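Local coordinates for protein fusolin (Anomala cuprea entomopoxvirus, PDB 4YN1) that forms the crystalline spindles that enhance the virulence of an insect poxvirus, and probably attacks chitin as a lytic polysaccharide monooxygenase, at residues Gln11-Val16 / Ile29-Cys34; Glu125-Asn130 / Phe233-Gly238; Gly74-Phe77 / Cys81-Lys84. All coordinates share one frame; numbering follows the deposited sequence.

Contact 1 of 3, residues Gln11-Val16 / Ile29-Cys34; sequences QRRCNV and IPDPMC. With EDO (1,2-ethanediol), chain D.
The salt bridge between Arg13 and Asp31 is not coplanar: the carboxylate sits at the edge of the guanidinium, but the two planes stand 82° apart. From the arginine's side the geometry is regular, with Asp31 CG in the guanidinium plane and Arg13 NH2 reaching Asp31 OD1 at 3.0 Å in a nearly straight bond. From the aspartate's side the nitrogen arrives from above the carboxylate plane, 80° out of it. A weak bond from Arg13 NH1 to Asp31 OD2, at 3.3 Å, adds a second prong. The arginine spans the gap because its chain is extended from CG to NE, with CG anti to the backbone N (chi1 179°).

The turned carboxylate has a second task. Asp31 is the N-cap of helix 32-47, and its OD2 takes the backbone N of Cys34 at 3.1 Å on the anti side, with a weak bond from Met33 N as well. One buried carboxylate thus caps a helix and carries a salt bridge to helix 10-17, and both the arginine and the helix start would probably stabilise its negative charge. In this LPMO_10 family chain the two helices lie in the helical region between strand 2-6 and the later strands of the beta core. They are tied covalently by the disulfide Cys14-Cys34, whose CA atoms are 5.5 Å apart and whose S-S torsion is close to the relaxed value. Arg13 NH1 passes 3.7 Å from Cys34 SG, obliquely to the guanidinium plane. An ethanediol, probably from the crystallisation liquor, donates from its O2 to Asp31 OD1 at 2.8 Å and also bonds to Ser116 OG. Elsewhere on helix 10-17, Arg12 forms a salt bridge with Asp66.

Contact 2 of 3, residues Glu125-Asn130 / Phe233-Gly238; sequences ENNFVN and FANRPG. With EDO (1,2-ethanediol), chain C; EDO (1,2-ethanediol), chain E.
The side-chain amide of Asn127 meets the backbone of Arg236 with both of its polar atoms. Its OD1 accepts from Arg236 N at 2.8 Å, the donor lying in the carbonyl plane on a lone pair, while its ND2 donates to Arg236 O at 2.9 Å, with that oxygen lying in the amide plane. The N-H and C=O of one residue are therefore both satisfied by a single amide, much as a neighbouring strand would satisfy them, although the chain has already left strand 223-234 here. Asn127 CG stands anti to its carbonyl carbon (chi1 -59°), which brings the amide down onto the other segment.

Arg236 returns the grip. Its extended chain runs alongside Glu125, pointing the same way, and NH1 donates to Glu125 O at 2.9 Å, in the carbonyl plane, on a lone pair. The carboxylate of Glu125 receives no N-H from Arg236: OE2 stays 4.4 Å from Arg236 NH1 and well out of the guanidinium plane, so the opposite charges are merely neighbours. Asn235 OD1 comes within 3.5 Å of Asn127 OD1, acceptor against acceptor, but its hydrogen bond is with Tyr204 OH. Asn235 N and ND2 both donate to O2 of an ethanediol, at 2.9 and 3.0 Å respectively. A second ethanediol accepts from Glu125 N. Within the loop, Asn126 OD1 takes the backbone N of Phe128, closing an Asx turn that precedes strand 131-140.

The contact thus ties the loop after strand 120-123 to the chain leaving the parallel partner of that strand. Each of the three bonds across it has a main-chain N or O at one end, and although the guanidinium probably strengthens its own bond, no salt bridge is formed with the acid beside it.

Contact 3 of 3, residues Gly74-Phe77 / Cys81-Lys84; sequences GPNF and CWIK
Phe77 O accepts a hydrogen bond from Arg214 NH2, on strand 209-217, and Ile83 CG1 packs against it at 3.8 Å. Ile83 CG1 stands anti to its carbonyl carbon (chi1 -64°), and the second bend, at chi2, keeps CD1 beside the same oxygen.

The other half of the contact is a CH-pi interaction. Asn76 CB sits over one face of the Trp82 indole, 3.8 Å from the centroid of the five-membered ring and 15° off its normal. The amide follows at 80° to the ring plane, with ND2 about 3.9 Å above the ring system. These pairs join the loop 74-77, which follows strand 70-72, to the first turn of helix 80-87, so that the chain folds back on itself across a few residues in the monooxygenase-like domain. Asp79 OD1 accepts from Cys81 N near the helix start. The indole is held at its polar edge as well, for Trp82 NE1 donates to Ala73 O just before the loop. The side chain of Phe77 leaves the backbone away from the helix, and its ring touches Gln216 and Ile218; it lies about 7 Å from an N-acetylglucosamine of the glycan whose pocket includes Asp79.

The three contacts are separate sites on one chain. The centres of contacts 1 and 3 are about 30 Å apart, on opposite sides of the chain's centre, while the centre of contact 2 lies about 29 Å from that of contact 1 and about 38 Å from that of contact 3. Along the sequence, contact 1 closes first, contact 3 follows as a short local loop, and contact 2 spans about a hundred residues, many of them in strands. Contacts 2 and 3 border the same mixed sheet. No two contacts touch, their nearest atoms being about 15 to 20 Å apart, so each joins its own part of the monooxygenase-like fold: the helical region, the end of strand 223-234, and the loop before helix 80-87.

Contact 1 of 3, residues Gln11-Val16 / Ile29-Cys34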
loop_
_atom_site.group_PDB
_atom_site.type_symbol
_atom_site.label_atom_id
_atom_site.label_comp_id
_atom_site.label_asym_id
_atom_site.label_seq_id
_atom_site.Cartn_x
_atom_site.Cartn_y
_atom_site.Cartn_z
ATOM N N GLN A 11 -1.152 -3.191 -3.997
ATOM C CA GLN A 11 -1.647 -3.533 -5.338
ATOM C C GLN A 11 -0.670 -4.412 -6.100
ATOM O O GLN A 11 -1.103 -5.233 -6.920
ATOM C CB GLN A 11 -2.085 -2.296 -6.131
ATOM C CG GLN A 11 -0.962 -1.552 -6.861
ATOM C CD GLN A 11 0.041 -0.909 -5.973
ATOM O OE1 GLN A 11 -0.206 -0.656 -4.784
ATOM N NE2 GLN A 11 1.211 -0.619 -6.539
ATOM N N ARG A 12 0.624 -4.265 -5.823
ATOM C CA ARG A 12 1.667 -5.076 -6.447
ATOM C C ARG A 12 1.547 -6.529 -5.960
ATOM O O ARG A 12 1.651 -7.491 -6.737
ATOM C CB ARG A 12 3.066 -4.495 -6.134
ATOM C CG ARG A 12 4.227 -5.377 -6.564
ATOM C CD ARG A 12 4.169 -5.614 -8.052
ATOM N NE ARG A 12 5.256 -6.451 -8.530
ATOM C CZ ARG A 12 5.315 -6.990 -9.744
ATOM N NH1 ARG A 12 4.354 -6.769 -10.622
ATOM N NH2 ARG A 12 6.319 -7.799 -10.069
ATOM N N ARG A 13 1.337 -6.698 -4.656
ATOM C CA ARG A 13 1.106 -8.014 -4.095
ATOM C C ARG A 13 -0.090 -8.707 -4.771
ATOM O O ARG A 13 0.005 -9.898 -5.114
ATOM C CB ARG A 13 0.891 -7.925 -2.580
ATOM C CG ARG A 13 0.619 -9.268 -1.937
ATOM C CD ARG A 13 0.436 -9.128 -0.424
ATOM N NE ARG A 13 -0.048 -10.377 0.141
ATOM C CZ ARG A 13 -1.324 -10.769 0.165
ATOM N NH1 ARG A 13 -2.291 -9.961 -0.274
ATOM N NH2 ARG A 13 -1.646 -11.950 0.672
ATOM N N CYS A 14 -1.208 -8.017 -4.950
ATOM C CA CYS A 14 -2.360 -8.636 -5.623
ATOM C C CYS A 14 -2.023 -9.050 -7.074
ATOM O O CYS A 14 -2.419 -10.131 -7.520
ATOM C CB CYS A 14 -3.559 -7.710 -5.598
ATOM S SG CYS A 14 -4.246 -7.435 -3.938
ATOM N N ASN A 15 -1.353 -8.175 -7.808
ATOM C CA ASN A 15 -0.972 -8.488 -9.185
ATOM C C ASN A 15 -0.072 -9.710 -9.254
ATOM O O ASN A 15 -0.320 -10.598 -10.060
ATOM C CB ASN A 15 -0.298 -7.276 -9.842
ATOM C CG ASN A 15 -0.248 -7.413 -11.363
ATOM O OD1 ASN A 15 -1.087 -8.040 -11.992
ATOM N ND2 ASN A 15 0.679 -6.824 -11.990
ATOM N N VAL A 16 0.948 -9.765 -8.403
ATOM C CA VAL A 16 1.912 -10.874 -8.350
ATOM C C VAL A 16 1.270 -12.243 -8.069
ATOM O O VAL A 16 1.678 -13.253 -8.649
ATOM C CB VAL A 16 3.026 -10.518 -7.311
ATOM C CG1 VAL A 16 3.774 -11.744 -6.816
ATOM C CG2 VAL A 16 3.976 -9.521 -7.932
ATOM N N ILE A 29 -8.676 -15.945 -7.709
ATOM C CA ILE A 29 -7.780 -15.041 -6.956
ATOM C C ILE A 29 -7.584 -15.684 -5.589
ATOM O O ILE A 29 -8.560 -15.840 -4.854
ATOM C CB ILE A 29 -8.348 -13.610 -6.878
ATOM C CG1 ILE A 29 -8.426 -12.991 -8.298
ATOM C CG2 ILE A 29 -7.465 -12.773 -5.966
ATOM C CD1 ILE A 29 -9.176 -11.690 -8.372
ATOM N N PRO A 30 -6.338 -16.025 -5.206
ATOM C CA PRO A 30 -6.156 -16.790 -3.967
ATOM C C PRO A 30 -6.321 -16.023 -2.665
ATOM O O PRO A 30 -6.800 -16.602 -1.706
ATOM C CB PRO A 30 -4.773 -17.408 -4.131
ATOM C CG PRO A 30 -4.045 -16.474 -5.050
ATOM C CD PRO A 30 -5.075 -15.905 -5.962
ATOM N N ASP A 31 -5.875 -14.779 -2.602
ATOM C CA ASP A 31 -5.975 -14.023 -1.356
ATOM C C ASP A 31 -7.354 -13.475 -1.195
ATOM O O ASP A 31 -7.836 -12.790 -2.087
ATOM C CB ASP A 31 -4.974 -12.889 -1.337
ATOM C CG ASP A 31 -4.963 -12.162 -0.027
ATOM O OD1 ASP A 31 -4.478 -12.749 0.969
ATOM O OD2 ASP A 31 -5.379 -10.984 -0.003
ATOM N N PRO A 32 -7.976 -13.678 -0.014
ATOM C CA PRO A 32 -9.336 -13.157 0.211
ATOM C C PRO A 32 -9.484 -11.647 0.040
ATOM O O PRO A 32 -10.495 -11.191 -0.493
ATOM C CB PRO A 32 -9.614 -13.553 1.672
ATOM C CG PRO A 32 -8.804 -14.747 1.874
ATOM C CD PRO A 32 -7.546 -14.527 1.110
ATOM N N MET A 33 -8.490 -10.855 0.460
ATOM C CA MET A 33 -8.638 -9.401 0.344
ATOM C C MET A 33 -8.420 -8.963 -1.100
ATOM O O MET A 33 -9.174 -8.136 -1.585
ATOM C CB MET A 33 -7.688 -8.646 1.302
ATOM C CG MET A 33 -8.080 -8.743 2.731
ATOM S SD MET A 33 -9.705 -8.133 3.149
ATOM C CE MET A 33 -9.539 -6.372 2.791
ATOM N N CYS A 34 -7.454 -9.550 -1.815
ATOM C CA CYS A 34 -7.286 -9.221 -3.239
ATOM C C CYS A 34 -8.546 -9.597 -4.015
ATOM O O CYS A 34 -8.985 -8.858 -4.923
ATOM C CB CYS A 34 -6.066 -9.905 -3.837
ATOM S SG CYS A 34 -4.493 -9.329 -3.158
HETATM C C1 EDO D . -6.909 -12.126 5.208
HETATM O O1 EDO D . -8.177 -11.748 4.769
HETATM C C2 EDO D . -6.072 -12.640 3.999
HETATM O O2 EDO D . -6.250 -11.771 2.881
#

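Contact 2 of 3, residues Glu125-Asn130 / Phe233-Gly238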
loop_
_atom_site.group_PDB
_atom_site.type_symbol
_atom_site.label_atom_id
_atom_site.label_comp_id
_atom_site.label_asym_id
_atom_site.label_seq_id
_atom_site.Cartn_x
_atom_site.Cartn_y
_atom_site.Cartn_z
ATOM N N GLU A 125 14.351 -6.317 17.076
ATOM C CA GLU A 125 15.348 -6.916 17.965
ATOM C C GLU A 125 15.218 -6.281 19.359
ATOM O O GLU A 125 15.592 -6.904 20.345
ATOM C CB GLU A 125 16.760 -6.699 17.418
ATOM C CG GLU A 125 17.829 -7.386 18.254
ATOM C CD GLU A 125 19.158 -7.589 17.557
ATOM O OE1 GLU A 125 19.661 -6.623 16.941
ATOM O OE2 GLU A 125 19.708 -8.710 17.650
ATOM N N ASN A 126 14.643 -5.063 19.433
ATOM C CA ASN A 126 14.466 -4.284 20.656
ATOM C C ASN A 126 13.059 -3.624 20.565
ATOM O O ASN A 126 12.811 -2.831 19.652
ATOM C CB ASN A 126 15.588 -3.197 20.689
ATOM C CG ASN A 126 15.604 -2.261 21.860
ATOM O OD1 ASN A 126 14.611 -2.039 22.531
ATOM N ND2 ASN A 126 16.732 -1.604 22.086
ATOM N N ASN A 127 12.207 -3.872 21.556
ATOM C CA ASN A 127 10.837 -3.334 21.566
ATOM C C ASN A 127 10.692 -1.894 22.033
ATOM O O ASN A 127 9.603 -1.334 21.890
ATOM C CB ASN A 127 9.930 -4.204 22.412
ATOM C CG ASN A 127 9.855 -5.608 21.934
ATOM O OD1 ASN A 127 10.063 -5.863 20.765
ATOM N ND2 ASN A 127 9.564 -6.546 22.826
ATOM N N PHE A 128 11.752 -1.307 22.600
ATOM C CA PHE A 128 11.721 0.065 23.143
ATOM C C PHE A 128 12.153 1.153 22.190
ATOM O O PHE A 128 11.933 2.315 22.470
ATOM C CB PHE A 128 12.579 0.128 24.398
ATOM C CG PHE A 128 11.991 -0.691 25.505
ATOM C CD1 PHE A 128 12.302 -2.040 25.633
ATOM C CD2 PHE A 128 11.030 -0.153 26.349
ATOM C CE1 PHE A 128 11.639 -2.835 26.577
ATOM C CE2 PHE A 128 10.496 -0.909 27.391
ATOM C CZ PHE A 128 10.767 -2.255 27.468
ATOM N N VAL A 129 12.728 0.793 21.073
ATOM C CA VAL A 129 13.160 1.754 20.050
ATOM C C VAL A 129 11.975 2.396 19.353
ATOM O O VAL A 129 11.006 1.703 19.079
ATOM C CB VAL A 129 14.135 1.062 19.074
ATOM C CG1 VAL A 129 13.432 0.034 18.244
ATOM C CG2 VAL A 129 14.818 2.068 18.162
ATOM N N ASN A 130 11.994 3.715 19.153
ATOM C CA ASN A 130 10.852 4.405 18.567
ATOM C C ASN A 130 10.964 4.731 17.086
ATOM O O ASN A 130 9.983 5.210 16.505
ATOM C CB ASN A 130 10.455 5.627 19.399
ATOM C CG ASN A 130 9.302 5.354 20.316
ATOM O OD1 ASN A 130 8.730 4.233 20.402
ATOM N ND2 ASN A 130 8.903 6.385 21.004
ATOM N N PHE A 233 4.911 -4.474 12.960
ATOM C CA PHE A 233 6.104 -4.883 13.654
ATOM C C PHE A 233 5.794 -6.085 14.519
ATOM O O PHE A 233 4.730 -6.152 15.133
ATOM C CB PHE A 233 6.663 -3.754 14.532
ATOM C CG PHE A 233 7.217 -2.597 13.756
ATOM C CD1 PHE A 233 8.343 -2.750 12.960
ATOM C CD2 PHE A 233 6.615 -1.346 13.812
ATOM C CE1 PHE A 233 8.860 -1.673 12.244
ATOM C CE2 PHE A 233 7.124 -0.278 13.078
ATOM C CZ PHE A 233 8.247 -0.446 12.307
ATOM N N ALA A 234 6.699 -7.050 14.559
ATOM C CA ALA A 234 6.564 -8.165 15.488
ATOM C C ALA A 234 7.464 -7.869 16.698
ATOM O O ALA A 234 8.696 -7.893 16.606
ATOM C CB ALA A 234 6.945 -9.498 14.829
ATOM N N ASN A 235 6.836 -7.587 17.846
ATOM C CA ASN A 235 7.557 -7.318 19.090
ATOM C C ASN A 235 8.255 -8.586 19.511
ATOM O O ASN A 235 7.708 -9.674 19.326
ATOM C CB ASN A 235 6.626 -6.807 20.182
ATOM C CG ASN A 235 6.250 -5.354 19.974
ATOM O OD1 ASN A 235 6.927 -4.437 20.427
ATOM N ND2 ASN A 235 5.216 -5.102 19.226
ATOM N N ARG A 236 9.462 -8.465 20.019
ATOM C CA ARG A 236 10.245 -9.626 20.436
ATOM C C ARG A 236 9.604 -10.197 21.708
ATOM O O ARG A 236 9.275 -9.425 22.617
ATOM C CB ARG A 236 11.675 -9.199 20.732
ATOM C CG ARG A 236 12.647 -10.325 20.862
ATOM C CD ARG A 236 14.049 -9.770 20.910
ATOM N NE ARG A 236 15.049 -10.831 20.844
ATOM C CZ ARG A 236 16.362 -10.634 20.871
ATOM N NH1 ARG A 236 16.858 -9.404 20.965
ATOM N NH2 ARG A 236 17.194 -11.666 20.806
ATOM N N PRO A 237 9.446 -11.521 21.791
ATOM C CA PRO A 237 8.851 -12.120 23.003
ATOM C C PRO A 237 9.815 -12.186 24.173
ATOM O O PRO A 237 11.023 -11.969 24.039
ATOM C CB PRO A 237 8.442 -13.521 22.540
ATOM C CG PRO A 237 9.441 -13.859 21.477
ATOM C CD PRO A 237 9.765 -12.553 20.775
ATOM N N GLY A 238 9.252 -12.448 25.347
ATOM C CA GLY A 238 10.013 -12.601 26.574
ATOM C C GLY A 238 10.030 -11.371 27.443
ATOM O O GLY A 238 9.390 -10.365 27.118
HETATM C C1 EDO C . 2.135 -6.551 16.897
HETATM O O1 EDO C . 2.843 -5.328 16.915
HETATM C C2 EDO C . 2.523 -7.389 18.146
HETATM O O2 EDO C . 3.934 -7.635 18.165
HETATM C C1 EDO E . 14.761 -2.073 15.884
HETATM O O1 EDO E . 14.154 -2.745 16.990
HETATM C C2 EDO E . 14.591 -2.879 14.587
HETATM O O2 EDO E . 14.847 -4.240 14.869
#

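Contact 3 of 3, residues Gly74-Phe77 / Cys81-Lys84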
loop_
_atom_site.group_PDB
_atom_site.type_symbol
_atom_site.label_atom_id
_atom_site.label_comp_id
_atom_site.label_asym_id
_atom_site.label_seq_id
_atom_site.Cartn_x
_atom_site.Cartn_y
_atom_site.Cartn_z
ATOM N N GLY A 74 -0.738 18.651 -11.910
ATOM C CA GLY A 74 -0.511 19.932 -12.569
ATOM C C GLY A 74 0.658 20.639 -11.925
ATOM O O GLY A 74 1.380 20.043 -11.122
ATOM N N PRO A 75 0.913 21.914 -12.281
ATOM C CA PRO A 75 2.099 22.596 -11.758
ATOM C C PRO A 75 2.151 22.919 -10.270
ATOM O O PRO A 75 3.229 23.187 -9.790
ATOM C CB PRO A 75 2.197 23.867 -12.645
ATOM C CG PRO A 75 0.876 24.102 -13.108
ATOM C CD PRO A 75 0.182 22.763 -13.234
ATOM N N ASN A 76 1.048 22.802 -9.531
ATOM C CA ASN A 76 1.021 23.051 -8.085
ATOM C C ASN A 76 1.408 21.798 -7.238
ATOM O O ASN A 76 1.139 21.781 -6.037
ATOM C CB ASN A 76 -0.388 23.496 -7.689
ATOM C CG ASN A 76 -0.852 24.746 -8.391
ATOM O OD1 ASN A 76 -0.070 25.667 -8.601
ATOM N ND2 ASN A 76 -2.140 24.831 -8.715
ATOM N N PHE A 77 1.993 20.756 -7.865
ATOM C CA PHE A 77 2.358 19.491 -7.207
ATOM C C PHE A 77 3.138 19.588 -5.888
ATOM O O PHE A 77 3.046 18.661 -5.087
ATOM C CB PHE A 77 3.136 18.564 -8.192
ATOM C CG PHE A 77 4.448 19.115 -8.682
ATOM C CD1 PHE A 77 5.608 18.950 -7.946
ATOM C CD2 PHE A 77 4.535 19.745 -9.912
ATOM C CE1 PHE A 77 6.809 19.516 -8.379
ATOM C CE2 PHE A 77 5.734 20.295 -10.348
ATOM C CZ PHE A 77 6.851 20.204 -9.566
ATOM N N CYS A 81 -1.262 20.708 0.313
ATOM C CA CYS A 81 -2.676 21.093 0.467
ATOM C C CYS A 81 -3.443 20.949 -0.836
ATOM O O CYS A 81 -4.583 20.493 -0.833
ATOM C CB CYS A 81 -2.785 22.508 1.017
ATOM S SG CYS A 81 -2.044 22.688 2.645
ATOM N N TRP A 82 -2.804 21.287 -1.963
ATOM C CA TRP A 82 -3.374 21.108 -3.294
ATOM C C TRP A 82 -3.586 19.590 -3.560
ATOM O O TRP A 82 -4.638 19.184 -4.041
ATOM C CB TRP A 82 -2.451 21.714 -4.378
ATOM C CG TRP A 82 -2.901 21.423 -5.776
ATOM C CD1 TRP A 82 -2.360 20.526 -6.644
ATOM C CD2 TRP A 82 -4.028 21.998 -6.446
ATOM N NE1 TRP A 82 -3.070 20.511 -7.816
ATOM C CE2 TRP A 82 -4.109 21.395 -7.720
ATOM C CE3 TRP A 82 -4.938 23.021 -6.122
ATOM C CZ2 TRP A 82 -5.066 21.776 -8.668
ATOM C CZ3 TRP A 82 -5.873 23.409 -7.071
ATOM C CH2 TRP A 82 -5.954 22.764 -8.312
ATOM N N ILE A 83 -2.609 18.774 -3.213
ATOM C CA ILE A 83 -2.712 17.302 -3.408
ATOM C C ILE A 83 -3.887 16.728 -2.599
ATOM O O ILE A 83 -4.775 16.060 -3.138
ATOM C CB ILE A 83 -1.368 16.635 -3.023
ATOM C CG1 ILE A 83 -0.220 17.100 -3.974
ATOM C CG2 ILE A 83 -1.472 15.087 -2.947
ATOM C CD1 ILE A 83 -0.421 16.878 -5.407
ATOM N N LYS A 84 -3.892 17.040 -1.314
ATOM C CA LYS A 84 -4.906 16.562 -0.366
ATOM C C LYS A 84 -6.308 16.930 -0.741
ATOM O O LYS A 84 -7.219 16.155 -0.486
ATOM C CB LYS A 84 -4.644 17.149 1.018
ATOM C CG LYS A 84 -3.410 16.630 1.711
ATOM C CD LYS A 84 -3.369 17.156 3.143
ATOM C CE LYS A 84 -2.050 16.854 3.775
ATOM N NZ LYS A 84 -1.997 17.270 5.215
#